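Inner membrane protein (Salmonella typhimurium LT2, PDB 2QJV) probably acts as an isomerase of the KduI/IolB family, a cupin-type protein related to enzymes of sugar-acid and inositol breakdown. Local coordinates at residues A[42-47]-A[51-56]; A[73-78]-A[238-243]; A[119-124]-A[141-146]; A[204-209]-A[255-260]. The protein carries 2 engineered substitutions. One frame throughout, in Å; residues are numbered along the deposited sequence.

Interaction 1: A[42-47]-A[51-56]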
loop_
_atom_site.group_PDB
_atom_site.type_symbol
_atom_site.label_atom_id
_atom_site.label_comp_id
_atom_site.label_asym_id
_atom_site.label_seq_id
_atom_site.Cartn_x
_atom_site.Cartn_y
_atom_site.Cartn_z
ATOM N N ILE A 42 -20.712 -32.985 -8.434
ATOM C CA ILE A 42 -20.754 -32.189 -7.230
ATOM C C ILE A 42 -22.229 -32.166 -6.759
ATOM O O ILE A 42 -23.153 -32.367 -7.552
ATOM C CB ILE A 42 -20.210 -30.740 -7.375
ATOM C CG1 ILE A 42 -21.024 -29.903 -8.374
ATOM C CG2 ILE A 42 -18.684 -30.769 -7.725
ATOM C CD1 ILE A 42 -20.666 -28.431 -8.350
ATOM N N THR A 43 -22.419 -31.953 -5.463
ATOM C CA THR A 43 -23.755 -31.824 -4.867
ATOM C C THR A 43 -23.865 -30.432 -4.249
ATOM O O THR A 43 -23.013 -30.029 -3.461
ATOM C CB THR A 43 -24.037 -32.925 -3.826
ATOM O OG1 THR A 43 -24.044 -34.210 -4.480
ATOM C CG2 THR A 43 -25.382 -32.694 -3.122
ATOM N N LEU A 44 -24.897 -29.696 -4.639
ATOM C CA LEU A 44 -25.173 -28.362 -4.113
ATOM C C LEU A 44 -26.175 -28.511 -2.985
ATOM O O LEU A 44 -27.154 -29.242 -3.110
ATOM C CB LEU A 44 -25.672 -27.445 -5.220
ATOM C CG LEU A 44 -24.675 -27.322 -6.388
ATOM C CD1 LEU A 44 -25.312 -26.576 -7.507
ATOM C CD2 LEU A 44 -23.358 -26.666 -5.947
ATOM N N PRO A 45 -25.943 -27.813 -1.856
ATOM C CA PRO A 45 -26.788 -28.071 -0.716
ATOM C C PRO A 45 -28.145 -27.393 -0.722
ATOM O O PRO A 45 -28.369 -26.405 -1.434
ATOM C CB PRO A 45 -25.960 -27.480 0.449
ATOM C CG PRO A 45 -25.239 -26.301 -0.164
ATOM C CD PRO A 45 -24.915 -26.778 -1.579
ATOM N N SER A 46 -29.031 -27.941 0.108
ATOM C CA SER A 46 -30.307 -27.321 0.421
ATOM C C SER A 46 -30.051 -26.230 1.497
ATOM O O SER A 46 -29.719 -26.535 2.628
ATOM C CB SER A 46 -31.298 -28.347 0.899
ATOM O OG SER A 46 -32.458 -27.721 1.394
ATOM N N ASP A 47 -30.163 -24.954 1.120
ATOM C CA ASP A 47 -29.891 -23.852 2.034
ATOM C C ASP A 47 -30.767 -22.623 1.694
ATOM O O ASP A 47 -31.749 -22.748 0.957
ATOM C CB ASP A 47 -28.373 -23.564 2.067
ATOM C CG ASP A 47 -27.809 -23.028 0.764
ATOM O OD1 ASP A 47 -28.551 -22.566 -0.140
ATOM O OD2 ASP A 47 -26.562 -23.024 0.658
ATOM N N ARG A 51 -29.924 -20.292 -6.676
ATOM C CA ARG A 51 -28.815 -20.483 -7.578
ATOM C C ARG A 51 -29.210 -20.515 -9.068
ATOM O O ARG A 51 -30.337 -20.868 -9.452
ATOM C CB ARG A 51 -28.072 -21.791 -7.253
ATOM C CG ARG A 51 -27.287 -21.821 -5.949
ATOM C CD ARG A 51 -26.816 -23.222 -5.535
ATOM N NE ARG A 51 -25.986 -23.149 -4.316
ATOM C CZ ARG A 51 -26.450 -23.147 -3.063
ATOM N NH1 ARG A 51 -27.741 -23.184 -2.814
ATOM N NH2 ARG A 51 -25.605 -23.047 -2.038
ATOM N N CYS A 52 -28.237 -20.121 -9.895
ATOM C CA CYS A 52 -28.316 -20.207 -11.332
ATOM C C CYS A 52 -27.006 -20.902 -11.759
ATOM O O CYS A 52 -25.911 -20.394 -11.584
ATOM C CB CYS A 52 -28.496 -18.838 -12.017
ATOM S SG CYS A 52 -28.706 -18.954 -13.818
ATOM N N LEU A 53 -27.172 -22.127 -12.228
ATOM C CA LEU A 53 -26.102 -22.988 -12.694
ATOM C C LEU A 53 -25.912 -22.659 -14.137
ATOM O O LEU A 53 -26.815 -22.913 -14.941
ATOM C CB LEU A 53 -26.495 -24.450 -12.576
ATOM C CG LEU A 53 -26.380 -25.180 -11.219
ATOM C CD1 LEU A 53 -26.740 -24.291 -10.065
ATOM C CD2 LEU A 53 -27.216 -26.471 -11.263
ATOM N N VAL A 54 -24.780 -22.082 -14.478
ATOM C CA VAL A 54 -24.479 -21.704 -15.861
ATOM C C VAL A 54 -23.418 -22.668 -16.410
ATOM O O VAL A 54 -22.340 -22.845 -15.811
ATOM C CB VAL A 54 -24.031 -20.248 -16.002
ATOM C CG1 VAL A 54 -23.698 -19.932 -17.506
ATOM C CG2 VAL A 54 -25.094 -19.267 -15.424
ATOM N N LEU A 55 -23.768 -23.346 -17.517
ATOM C CA LEU A 55 -22.819 -24.235 -18.225
ATOM C C LEU A 55 -22.004 -23.351 -19.173
ATOM O O LEU A 55 -22.451 -22.974 -20.272
ATOM C CB LEU A 55 -23.525 -25.399 -18.945
ATOM C CG LEU A 55 -24.120 -26.557 -18.103
ATOM C CD1 LEU A 55 -25.185 -26.124 -17.095
ATOM C CD2 LEU A 55 -24.711 -27.672 -19.016
ATOM N N VAL A 56 -20.842 -22.940 -18.683
ATOM C CA VAL A 56 -19.950 -22.037 -19.418
ATOM C C VAL A 56 -19.368 -22.769 -20.664
ATOM O O VAL A 56 -19.231 -22.204 -21.750
ATOM C CB VAL A 56 -18.806 -21.419 -18.522
ATOM C CG1 VAL A 56 -17.920 -20.482 -19.403
ATOM C CG2 VAL A 56 -19.338 -20.708 -17.213
#
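Leu44 and Arg51 mark the closest backbone approach, 9.3 Å from CA to CA, where the irregular loop 42-47 doubles back beside strand 51-55, so side chains must bridge the gap. Arg51 does most of that work. Its chain is extended from CG to NE and carries the guanidinium end-on into the carboxylate of Asp47, one nitrogen for each oxygen. Arg51 NH2 lies 2.9 Å from Asp47 OD2 in a nearly straight bond (179° at the hydrogen), approaching on the syn side, while Arg51 NH1 meets Asp47 OD1 from above the carboxylate plane, also at 2.9 Å. The two flat groups are twisted by 27° rather than coplanar. Pro45 lies over one guanidinium face, its CD 3.8 Å from Arg51 NH2. Apart from the charged group, Leu44 CD1 meets Leu53 CD1 tip to tip at 3.7 Å, with both leucines buried. Asp47 OD1 also accepts from the backbone N of Arg49, and the backbone of Asp47 bonds to that of His92, a nickel ligand. A two-pronged salt bridge thus ties a loop to the strand it leads into, an inner strand of an antiparallel cupin sheet, with the Asp47 side chain about 10 Å from a nickel ion.

Interaction 2: A[73-78]-A[238-243]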
loop_
_atom_site.group_PDB
_atom_site.type_symbol
_atom_site.label_atom_id
_atom_site.label_comp_id
_atom_site.label_asym_id
_atom_site.label_seq_id
_atom_site.Cartn_x
_atom_site.Cartn_y
_atom_site.Cartn_z
ATOM N N GLY A 73 -26.559 -28.467 -22.293
ATOM C CA GLY A 73 -25.381 -27.746 -22.737
ATOM C C GLY A 73 -25.277 -27.941 -24.240
ATOM O O GLY A 73 -26.095 -28.631 -24.849
ATOM N N GLN A 74 -24.277 -27.318 -24.832
ATOM C CA GLN A 74 -23.991 -27.445 -26.249
ATOM C C GLN A 74 -22.557 -26.993 -26.540
ATOM O O GLN A 74 -21.737 -27.765 -27.029
ATOM C CB GLN A 74 -24.993 -26.631 -27.067
ATOM C CG GLN A 74 -24.892 -26.789 -28.563
ATOM C CD GLN A 74 -25.854 -25.838 -29.266
ATOM O OE1 GLN A 74 -26.701 -25.152 -28.637
ATOM N NE2 GLN A 74 -25.697 -25.747 -30.547
ATOM N N ARG A 75 -22.269 -25.729 -26.282
ATOM C CA ARG A 75 -20.941 -25.187 -26.574
ATOM C C ARG A 75 -19.854 -25.840 -25.706
ATOM O O ARG A 75 -20.049 -26.120 -24.507
ATOM C CB ARG A 75 -20.936 -23.663 -26.412
ATOM C CG ARG A 75 -20.951 -23.132 -24.991
ATOM C CD ARG A 75 -21.343 -21.666 -24.964
ATOM N NE ARG A 75 -21.076 -21.118 -23.642
ATOM C CZ ARG A 75 -21.467 -19.934 -23.195
ATOM N NH1 ARG A 75 -22.225 -19.145 -23.926
ATOM N NH2 ARG A 75 -21.116 -19.558 -21.970
HETATM N N MSE A 76 -18.724 -26.080 -26.348
HETATM C CA MSE A 76 -17.535 -26.636 -25.718
HETATM C C MSE A 76 -16.535 -25.534 -25.353
HETATM O O MSE A 76 -15.483 -25.816 -24.796
HETATM C CB MSE A 76 -16.931 -27.689 -26.634
HETATM C CG MSE A 76 -17.947 -28.810 -26.985
HETATM SE SE MSE A 76 -18.708 -29.711 -25.406
HETATM C CE MSE A 76 -17.128 -30.569 -24.828
ATOM N N SER A 77 -16.908 -24.287 -25.647
ATOM C CA SER A 77 -16.161 -23.094 -25.309
ATOM C C SER A 77 -17.120 -21.892 -25.254
ATOM O O SER A 77 -18.015 -21.771 -26.104
ATOM C CB SER A 77 -15.080 -22.780 -26.334
ATOM O OG SER A 77 -14.521 -21.491 -26.065
ATOM N N PRO A 78 -16.920 -20.972 -24.311
ATOM C CA PRO A 78 -17.780 -19.757 -24.347
ATOM C C PRO A 78 -17.623 -18.945 -25.679
ATOM O O PRO A 78 -18.571 -18.325 -26.143
ATOM C CB PRO A 78 -17.324 -18.981 -23.083
ATOM C CG PRO A 78 -15.925 -19.427 -22.872
ATOM C CD PRO A 78 -15.958 -20.901 -23.183
ATOM N N ASP A 238 -9.648 -11.393 -27.741
ATOM C CA ASP A 238 -11.096 -11.313 -27.553
ATOM C C ASP A 238 -11.431 -11.657 -26.077
ATOM O O ASP A 238 -10.758 -12.471 -25.412
ATOM C CB ASP A 238 -11.867 -12.226 -28.512
ATOM C CG ASP A 238 -11.834 -11.775 -29.947
ATOM O OD1 ASP A 238 -11.682 -10.574 -30.263
ATOM O OD2 ASP A 238 -11.966 -12.676 -30.773
ATOM N N ASN A 239 -12.444 -10.982 -25.555
ATOM C CA ASN A 239 -12.874 -11.112 -24.171
ATOM C C ASN A 239 -14.339 -11.583 -24.073
ATOM O O ASN A 239 -15.153 -11.377 -24.972
ATOM C CB ASN A 239 -12.623 -9.767 -23.442
ATOM C CG ASN A 239 -13.128 -9.707 -21.976
ATOM O OD1 ASN A 239 -14.061 -8.945 -21.716
ATOM N ND2 ASN A 239 -12.505 -10.462 -21.015
ATOM N N TYR A 240 -14.601 -12.279 -22.981
ATOM C CA TYR A 240 -15.878 -12.742 -22.564
ATOM C C TYR A 240 -15.919 -12.546 -21.051
ATOM O O TYR A 240 -14.898 -12.697 -20.373
ATOM C CB TYR A 240 -16.065 -14.233 -22.919
ATOM C CG TYR A 240 -17.135 -14.958 -22.135
ATOM C CD1 TYR A 240 -16.846 -15.482 -20.862
ATOM C CD2 TYR A 240 -18.425 -15.115 -22.625
ATOM C CE1 TYR A 240 -17.803 -16.115 -20.103
ATOM C CE2 TYR A 240 -19.393 -15.804 -21.890
ATOM C CZ TYR A 240 -19.075 -16.303 -20.621
ATOM O OH TYR A 240 -19.988 -16.983 -19.838
ATOM N N TYR A 241 -17.080 -12.173 -20.530
ATOM C CA TYR A 241 -17.312 -12.258 -19.087
ATOM C C TYR A 241 -18.746 -12.610 -18.734
ATOM O O TYR A 241 -19.688 -12.260 -19.447
ATOM C CB TYR A 241 -16.845 -11.004 -18.302
ATOM C CG TYR A 241 -17.331 -9.667 -18.823
ATOM C CD1 TYR A 241 -18.633 -9.208 -18.552
ATOM C CD2 TYR A 241 -16.476 -8.841 -19.559
ATOM C CE1 TYR A 241 -19.067 -7.989 -19.009
ATOM C CE2 TYR A 241 -16.900 -7.624 -20.026
ATOM C CZ TYR A 241 -18.207 -7.190 -19.743
ATOM O OH TYR A 241 -18.627 -5.957 -20.181
ATOM N N LEU A 242 -18.866 -13.384 -17.647
ATOM C CA LEU A 242 -20.119 -13.771 -17.044
ATOM C C LEU A 242 -20.261 -12.954 -15.773
ATOM O O LEU A 242 -19.349 -12.956 -14.922
ATOM C CB LEU A 242 -20.160 -15.269 -16.749
ATOM C CG LEU A 242 -21.357 -15.869 -16.038
ATOM C CD1 LEU A 242 -22.657 -15.768 -16.880
ATOM C CD2 LEU A 242 -21.036 -17.345 -15.679
ATOM N N ASN A 243 -21.358 -12.213 -15.680
ATOM C CA ASN A 243 -21.672 -11.342 -14.531
ATOM C C ASN A 243 -22.824 -11.848 -13.714
ATOM O O ASN A 243 -23.808 -12.382 -14.249
ATOM C CB ASN A 243 -22.094 -9.902 -14.943
ATOM C CG ASN A 243 -21.058 -9.137 -15.771
ATOM O OD1 ASN A 243 -21.399 -8.567 -16.812
ATOM N ND2 ASN A 243 -19.847 -9.116 -15.338
#
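Pro78 sits squarely on the ring of Tyr240. Its CB is 3.8 Å from the ring centroid and 5° off the normal, a CH-pi contact that accounts for the close packing between loop 73-78 and strand 238-243. The looser side lies at the phenol end, where Arg75 NH2 comes no nearer than 3.5 Å to Tyr240 OH. There the guanidinium turns its edge to the hydroxyl, its plane 89° from that of the ring, while Pro78 CA lies over one of its faces, offset toward the rim, 3.6 Å above the plane. This side is still buried, and its polar atoms find their partners beyond the two segments: Glu157 takes a hydrogen bond from Tyr240 OH at one oxygen and a salt bridge from Arg75 NH1 at the other. Arg75 also bonds to the carbonyls of Val56 and Ile82. Proline and tyrosine thus supply the direct adhesion, while arginine and phenol are probably held in place by the carboxylate they share, which would also balance the buried charge.

Interaction 3: A[119-124]-A[141-146]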
loop_
_atom_site.group_PDB
_atom_site.type_symbol
_atom_site.label_atom_id
_atom_site.label_comp_id
_atom_site.label_asym_id
_atom_site.label_seq_id
_atom_site.Cartn_x
_atom_site.Cartn_y
_atom_site.Cartn_z
ATOM N N ARG A 119 -36.176 -24.610 -12.873
ATOM C CA ARG A 119 -36.445 -24.525 -14.313
ATOM C C ARG A 119 -35.182 -24.467 -15.155
ATOM O O ARG A 119 -34.166 -23.934 -14.736
ATOM C CB ARG A 119 -37.343 -23.312 -14.667
ATOM C CG ARG A 119 -36.711 -21.955 -14.637
ATOM C CD ARG A 119 -37.668 -20.865 -15.111
ATOM N NE ARG A 119 -36.980 -19.579 -15.324
ATOM C CZ ARG A 119 -36.646 -18.693 -14.388
ATOM N NH1 ARG A 119 -36.894 -18.891 -13.088
ATOM N NH2 ARG A 119 -36.026 -17.581 -14.766
ATOM N N LEU A 120 -35.285 -25.012 -16.359
ATOM C CA LEU A 120 -34.266 -24.888 -17.348
ATOM C C LEU A 120 -34.356 -23.508 -18.009
ATOM O O LEU A 120 -35.441 -23.018 -18.300
ATOM C CB LEU A 120 -34.443 -25.938 -18.457
ATOM C CG LEU A 120 -33.341 -26.066 -19.523
ATOM C CD1 LEU A 120 -31.974 -26.512 -18.922
ATOM C CD2 LEU A 120 -33.789 -27.011 -20.646
ATOM N N ILE A 121 -33.205 -22.876 -18.202
ATOM C CA ILE A 121 -33.110 -21.659 -19.020
ATOM C C ILE A 121 -32.267 -22.094 -20.222
ATOM O O ILE A 121 -31.037 -22.052 -20.204
ATOM C CB ILE A 121 -32.487 -20.435 -18.316
ATOM C CG1 ILE A 121 -33.166 -20.138 -16.961
ATOM C CG2 ILE A 121 -32.533 -19.207 -19.297
ATOM C CD1 ILE A 121 -32.395 -19.153 -16.076
ATOM N N SER A 122 -32.949 -22.534 -21.267
ATOM C CA SER A 122 -32.285 -22.982 -22.474
ATOM C C SER A 122 -31.930 -21.776 -23.363
ATOM O O SER A 122 -32.379 -20.662 -23.097
ATOM C CB SER A 122 -33.179 -23.960 -23.227
ATOM O OG SER A 122 -34.210 -23.318 -23.930
ATOM N N PRO A 123 -31.092 -21.983 -24.398
ATOM C CA PRO A 123 -30.766 -20.888 -25.318
ATOM C C PRO A 123 -31.985 -20.109 -25.845
ATOM O O PRO A 123 -31.901 -18.899 -26.020
ATOM C CB PRO A 123 -30.034 -21.615 -26.461
ATOM C CG PRO A 123 -29.337 -22.694 -25.770
ATOM C CD PRO A 123 -30.323 -23.191 -24.724
ATOM N N GLN A 124 -33.104 -20.812 -26.048
ATOM C CA GLN A 124 -34.364 -20.238 -26.507
ATOM C C GLN A 124 -34.997 -19.260 -25.484
ATOM O O GLN A 124 -35.813 -18.444 -25.860
ATOM C CB GLN A 124 -35.372 -21.368 -26.889
ATOM C CG GLN A 124 -34.976 -22.170 -28.141
ATOM C CD GLN A 124 -33.668 -22.973 -28.021
ATOM O OE1 GLN A 124 -33.427 -23.717 -27.037
ATOM N NE2 GLN A 124 -32.814 -22.832 -29.045
ATOM N N HIS A 141 -25.912 -11.722 -23.891
ATOM C CA HIS A 141 -26.831 -12.823 -23.603
ATOM C C HIS A 141 -27.422 -12.641 -22.211
ATOM O O HIS A 141 -26.743 -12.829 -21.173
ATOM C CB HIS A 141 -26.154 -14.196 -23.673
ATOM C CG HIS A 141 -25.628 -14.579 -25.031
ATOM N ND1 HIS A 141 -24.646 -15.533 -25.187
ATOM C CD2 HIS A 141 -25.921 -14.132 -26.279
ATOM C CE1 HIS A 141 -24.385 -15.684 -26.476
ATOM N NE2 HIS A 141 -25.136 -14.835 -27.163
ATOM N N ASN A 142 -28.696 -12.241 -22.176
ATOM C CA ASN A 142 -29.430 -12.064 -20.909
ATOM C C ASN A 142 -29.974 -13.396 -20.408
ATOM O O ASN A 142 -31.099 -13.810 -20.742
ATOM C CB ASN A 142 -30.534 -11.001 -21.074
ATOM C CG ASN A 142 -29.956 -9.609 -21.317
ATOM O OD1 ASN A 142 -30.167 -8.996 -22.380
ATOM N ND2 ASN A 142 -29.191 -9.123 -20.355
ATOM N N ILE A 143 -29.122 -14.084 -19.649
ATOM C CA ILE A 143 -29.443 -15.385 -19.057
ATOM C C ILE A 143 -30.589 -15.270 -18.021
ATOM O O ILE A 143 -31.548 -16.021 -18.073
ATOM C CB ILE A 143 -28.196 -16.063 -18.434
ATOM C CG1 ILE A 143 -27.186 -16.424 -19.541
ATOM C CG2 ILE A 143 -28.617 -17.311 -17.572
ATOM C CD1 ILE A 143 -25.807 -16.804 -19.043
ATOM N N LEU A 144 -30.490 -14.304 -17.122
ATOM C CA LEU A 144 -31.451 -14.123 -16.069
ATOM C C LEU A 144 -31.637 -12.633 -15.766
ATOM O O LEU A 144 -31.059 -12.100 -14.815
ATOM C CB LEU A 144 -31.054 -14.935 -14.828
ATOM C CG LEU A 144 -32.090 -15.035 -13.683
ATOM C CD1 LEU A 144 -33.517 -15.323 -14.200
ATOM C CD2 LEU A 144 -31.599 -16.075 -12.670
ATOM N N PRO A 145 -32.383 -11.939 -16.634
ATOM C CA PRO A 145 -32.613 -10.500 -16.454
ATOM C C PRO A 145 -33.713 -10.179 -15.444
ATOM O O PRO A 145 -34.433 -11.078 -15.013
ATOM C CB PRO A 145 -33.062 -10.050 -17.830
ATOM C CG PRO A 145 -33.720 -11.275 -18.431
ATOM C CD PRO A 145 -33.055 -12.455 -17.840
ATOM N N ASP A 146 -33.888 -8.892 -15.141
ATOM C CA ASP A 146 -34.921 -8.472 -14.171
ATOM C C ASP A 146 -36.366 -8.599 -14.682
ATOM O O ASP A 146 -37.285 -8.493 -13.891
ATOM C CB ASP A 146 -34.639 -7.066 -13.582
ATOM C CG ASP A 146 -34.762 -5.898 -14.578
ATOM O OD1 ASP A 146 -35.238 -6.044 -15.735
ATOM O OD2 ASP A 146 -34.382 -4.773 -14.125
#
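Arg119 and Leu144 are swung together by their first torsions: Arg119 CG lies between the backbone N and the carbonyl carbon (chi1 75°), and Leu144 CG points away from its own backbone N (chi1 -170°). The arginine chain then runs extended to NE and lays the edge of its guanidinium against the leucine, with Arg119 NH2 3.4 Å from Leu144 CD1. That is plain van der Waals contact; a polar partner of this arginine lies outside the two segments: the carbonyl of Leu149 accepts from Arg119 NH1. Ile121 packs alongside. Its CG2 rests 3.6 Å from Ile143 O, and its CD1 reaches over the same carbonyl toward both neighbouring side chains, 4.5 Å from Ile143 CG2 and 4.4 Å from Leu144 CD1. The backbones are nearest at this point, with 7.3 Å between Ile121 CA and Ile143 CA. The chain bends sharply here: Asn142 centres an inverse gamma turn closed by a weak bond from Ile143 N to His141 O, and Ile143 and Leu144 both face Val155. The same Ile143 side chain also packs on Cys52 and Val54 of strand 49-55. Strand 119-121 is outermost in one antiparallel sheet of this chain and strand 138-142 belongs to another, so the largely apolar contact packs one sheet against the other, and on the second the pairing with Val155 is a classic beta bulge.

Interaction 4: A[204-209]-A[255-260]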
loop_
_atom_site.group_PDB
_atom_site.type_symbol
_atom_site.label_atom_id
_atom_site.label_comp_id
_atom_site.label_asym_id
_atom_site.label_seq_id
_atom_site.Cartn_x
_atom_site.Cartn_y
_atom_site.Cartn_z
ATOM N N TYR A 204 -13.784 2.457 -10.160
ATOM C CA TYR A 204 -13.566 3.773 -9.593
ATOM C C TYR A 204 -14.840 4.569 -9.278
ATOM O O TYR A 204 -15.859 4.443 -9.956
ATOM C CB TYR A 204 -12.657 4.604 -10.545
ATOM C CG TYR A 204 -13.286 4.991 -11.900
ATOM C CD1 TYR A 204 -13.406 4.063 -12.933
ATOM C CD2 TYR A 204 -13.776 6.289 -12.123
ATOM C CE1 TYR A 204 -13.982 4.424 -14.175
ATOM C CE2 TYR A 204 -14.312 6.641 -13.334
ATOM C CZ TYR A 204 -14.397 5.690 -14.376
ATOM O OH TYR A 204 -14.939 6.031 -15.603
ATOM N N THR A 205 -14.738 5.419 -8.273
ATOM C CA THR A 205 -15.801 6.307 -7.878
ATOM C C THR A 205 -15.558 7.718 -8.455
ATOM O O THR A 205 -14.446 8.079 -8.867
ATOM C CB THR A 205 -15.920 6.377 -6.328
ATOM O OG1 THR A 205 -14.658 6.777 -5.773
ATOM C CG2 THR A 205 -16.332 5.049 -5.744
ATOM N N ASP A 206 -16.608 8.517 -8.484
ATOM C CA ASP A 206 -16.501 9.912 -8.874
ATOM C C ASP A 206 -15.427 10.703 -8.098
ATOM O O ASP A 206 -14.723 11.488 -8.687
ATOM C CB ASP A 206 -17.858 10.634 -8.696
ATOM C CG ASP A 206 -18.853 10.292 -9.788
ATOM O OD1 ASP A 206 -18.610 10.707 -10.960
ATOM O OD2 ASP A 206 -19.886 9.644 -9.443
ATOM N N ASP A 207 -15.314 10.508 -6.783
ATOM C CA ASP A 207 -14.276 11.204 -6.004
ATOM C C ASP A 207 -12.895 10.507 -6.021
ATOM O O ASP A 207 -11.967 11.007 -5.397
ATOM C CB ASP A 207 -14.742 11.469 -4.551
ATOM C CG ASP A 207 -14.873 10.206 -3.697
ATOM O OD1 ASP A 207 -14.627 9.062 -4.167
ATOM O OD2 ASP A 207 -15.254 10.371 -2.511
ATOM N N ARG A 208 -12.781 9.383 -6.734
ATOM C CA ARG A 208 -11.536 8.612 -6.857
ATOM C C ARG A 208 -11.030 8.054 -5.513
ATOM O O ARG A 208 -9.865 7.649 -5.416
ATOM C CB ARG A 208 -10.422 9.436 -7.528
ATOM C CG ARG A 208 -10.849 10.244 -8.746
ATOM C CD ARG A 208 -11.452 9.388 -9.828
ATOM N NE ARG A 208 -11.981 10.201 -10.926
ATOM C CZ ARG A 208 -11.262 10.697 -11.931
ATOM N NH1 ARG A 208 -9.937 10.503 -12.001
ATOM N NH2 ARG A 208 -11.874 11.428 -12.855
ATOM N N SER A 209 -11.889 8.048 -4.490
ATOM C CA SER A 209 -11.553 7.477 -3.174
ATOM C C SER A 209 -11.304 5.976 -3.351
ATOM O O SER A 209 -10.533 5.376 -2.609
ATOM C CB SER A 209 -12.646 7.774 -2.130
ATOM O OG SER A 209 -13.846 7.067 -2.384
ATOM N N THR A 255 -26.622 4.614 -12.911
ATOM C CA THR A 255 -26.344 5.992 -13.258
ATOM C C THR A 255 -25.079 6.040 -14.104
ATOM O O THR A 255 -24.081 5.430 -13.776
ATOM C CB THR A 255 -26.147 6.895 -12.019
ATOM O OG1 THR A 255 -27.295 6.793 -11.187
ATOM C CG2 THR A 255 -25.976 8.382 -12.404
ATOM N N TRP A 256 -25.132 6.787 -15.191
ATOM C CA TRP A 256 -23.962 7.019 -16.021
ATOM C C TRP A 256 -23.040 8.107 -15.463
ATOM O O TRP A 256 -23.512 9.091 -14.946
ATOM C CB TRP A 256 -24.372 7.428 -17.438
ATOM C CG TRP A 256 -24.674 6.246 -18.315
ATOM C CD1 TRP A 256 -23.842 5.190 -18.610
ATOM C CD2 TRP A 256 -25.846 6.049 -19.063
ATOM N NE1 TRP A 256 -24.446 4.327 -19.474
ATOM C CE2 TRP A 256 -25.684 4.835 -19.780
ATOM C CE3 TRP A 256 -27.036 6.775 -19.199
ATOM C CZ2 TRP A 256 -26.668 4.327 -20.607
ATOM C CZ3 TRP A 256 -28.017 6.273 -20.026
ATOM C CH2 TRP A 256 -27.829 5.051 -20.721
ATOM N N GLU A 257 -21.721 7.900 -15.543
ATOM C CA GLU A 257 -20.746 8.942 -15.192
ATOM C C GLU A 257 -20.996 10.096 -16.139
ATOM O O GLU A 257 -21.044 9.916 -17.371
ATOM C CB GLU A 257 -19.312 8.418 -15.318
ATOM C CG GLU A 257 -18.291 9.436 -14.877
ATOM C CD GLU A 257 -16.853 8.934 -14.974
ATOM O OE1 GLU A 257 -16.635 7.827 -15.493
ATOM O OE2 GLU A 257 -15.951 9.691 -14.558
ATOM N N GLU A 258 -21.188 11.290 -15.592
ATOM C CA GLU A 258 -21.640 12.419 -16.406
ATOM C C GLU A 258 -20.697 12.800 -17.565
ATOM O O GLU A 258 -21.160 13.145 -18.665
ATOM C CB GLU A 258 -21.952 13.656 -15.532
ATOM N N ASN A 259 -19.384 12.726 -17.330
ATOM C CA ASN A 259 -18.413 13.132 -18.376
ATOM C C ASN A 259 -18.400 12.308 -19.642
ATOM O O ASN A 259 -17.984 12.801 -20.676
ATOM C CB ASN A 259 -16.967 13.147 -17.820
ATOM C CG ASN A 259 -16.578 14.523 -17.279
ATOM O OD1 ASN A 259 -16.224 14.655 -16.122
ATOM N ND2 ASN A 259 -16.677 15.559 -18.128
ATOM N N HIS A 260 -18.793 11.043 -19.532
ATOM C CA HIS A 260 -18.780 10.120 -20.671
ATOM C C HIS A 260 -20.167 9.751 -21.218
ATOM O O HIS A 260 -20.237 8.993 -22.195
ATOM C CB HIS A 260 -18.010 8.866 -20.263
ATOM C CG HIS A 260 -16.745 9.190 -19.537
ATOM N ND1 HIS A 260 -15.800 10.074 -20.034
ATOM C CD2 HIS A 260 -16.280 8.771 -18.343
ATOM C CE1 HIS A 260 -14.813 10.185 -19.162
ATOM N NE2 HIS A 260 -15.072 9.391 -18.139
HETATM O O HOH W 1 -20.661 11.792 -12.752
HETATM O O HOH W 2 -15.930 10.876 -12.309
#
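Tyr204 OH donates to Glu257 OE1 at a very short modelled distance of 2.5 Å, to be read with caution. The acceptor lies at the edge of the phenol ring, near its plane, while the carboxylate is turned 61° from the ring. Glu257 gets there on a fully extended chain, with CG anti to the backbone N (chi1 -176°). In the next layer Asp206 OD1 stands 4.6 Å from Glu257 OE2, two like charges with a water near both. A second water has clearer bonding, giving a hydrogen to Asp206 OD1 and accepting from Glu258 N at 2.9 Å. Asp206 OD2 is held by Tyr228. Further out, Asp207 OD1 collects Thr205 OG1, Ser209 N and Ser209 OG, which probably steadies the loop. His260 ND1 bonds to Tyr237 of a second subunit, and Thr8 OG1 of a third subunit is hydrogen-bonded to Asp207 OD2. Loop 204-209 thus combines a type I turn at Thr205-Arg208 with an Asx turn, joining hairpin strands 198-204 and 211-217 at a subunit interface.

Interactions 1, 2 and 3 meet within the body of the chain, whereas interaction 4 stands apart, about 29 Å or more from each of them between centres. Ile143 joins interaction 3 to both interaction 1 and interaction 2, and interactions 1 and 2 also share a backbone-to-arginine bond. Chemistry follows place. Interaction 3 is essentially apolar and deep, interaction 2 joins a CH-pi contact to buried charges that Glu157 gathers, and interaction 1 pairs a buried leucine contact with a salt bridge nearer the surface. Interaction 4 relies on carboxylates, a phenol and waters, and is the one that neighbouring subunits reach.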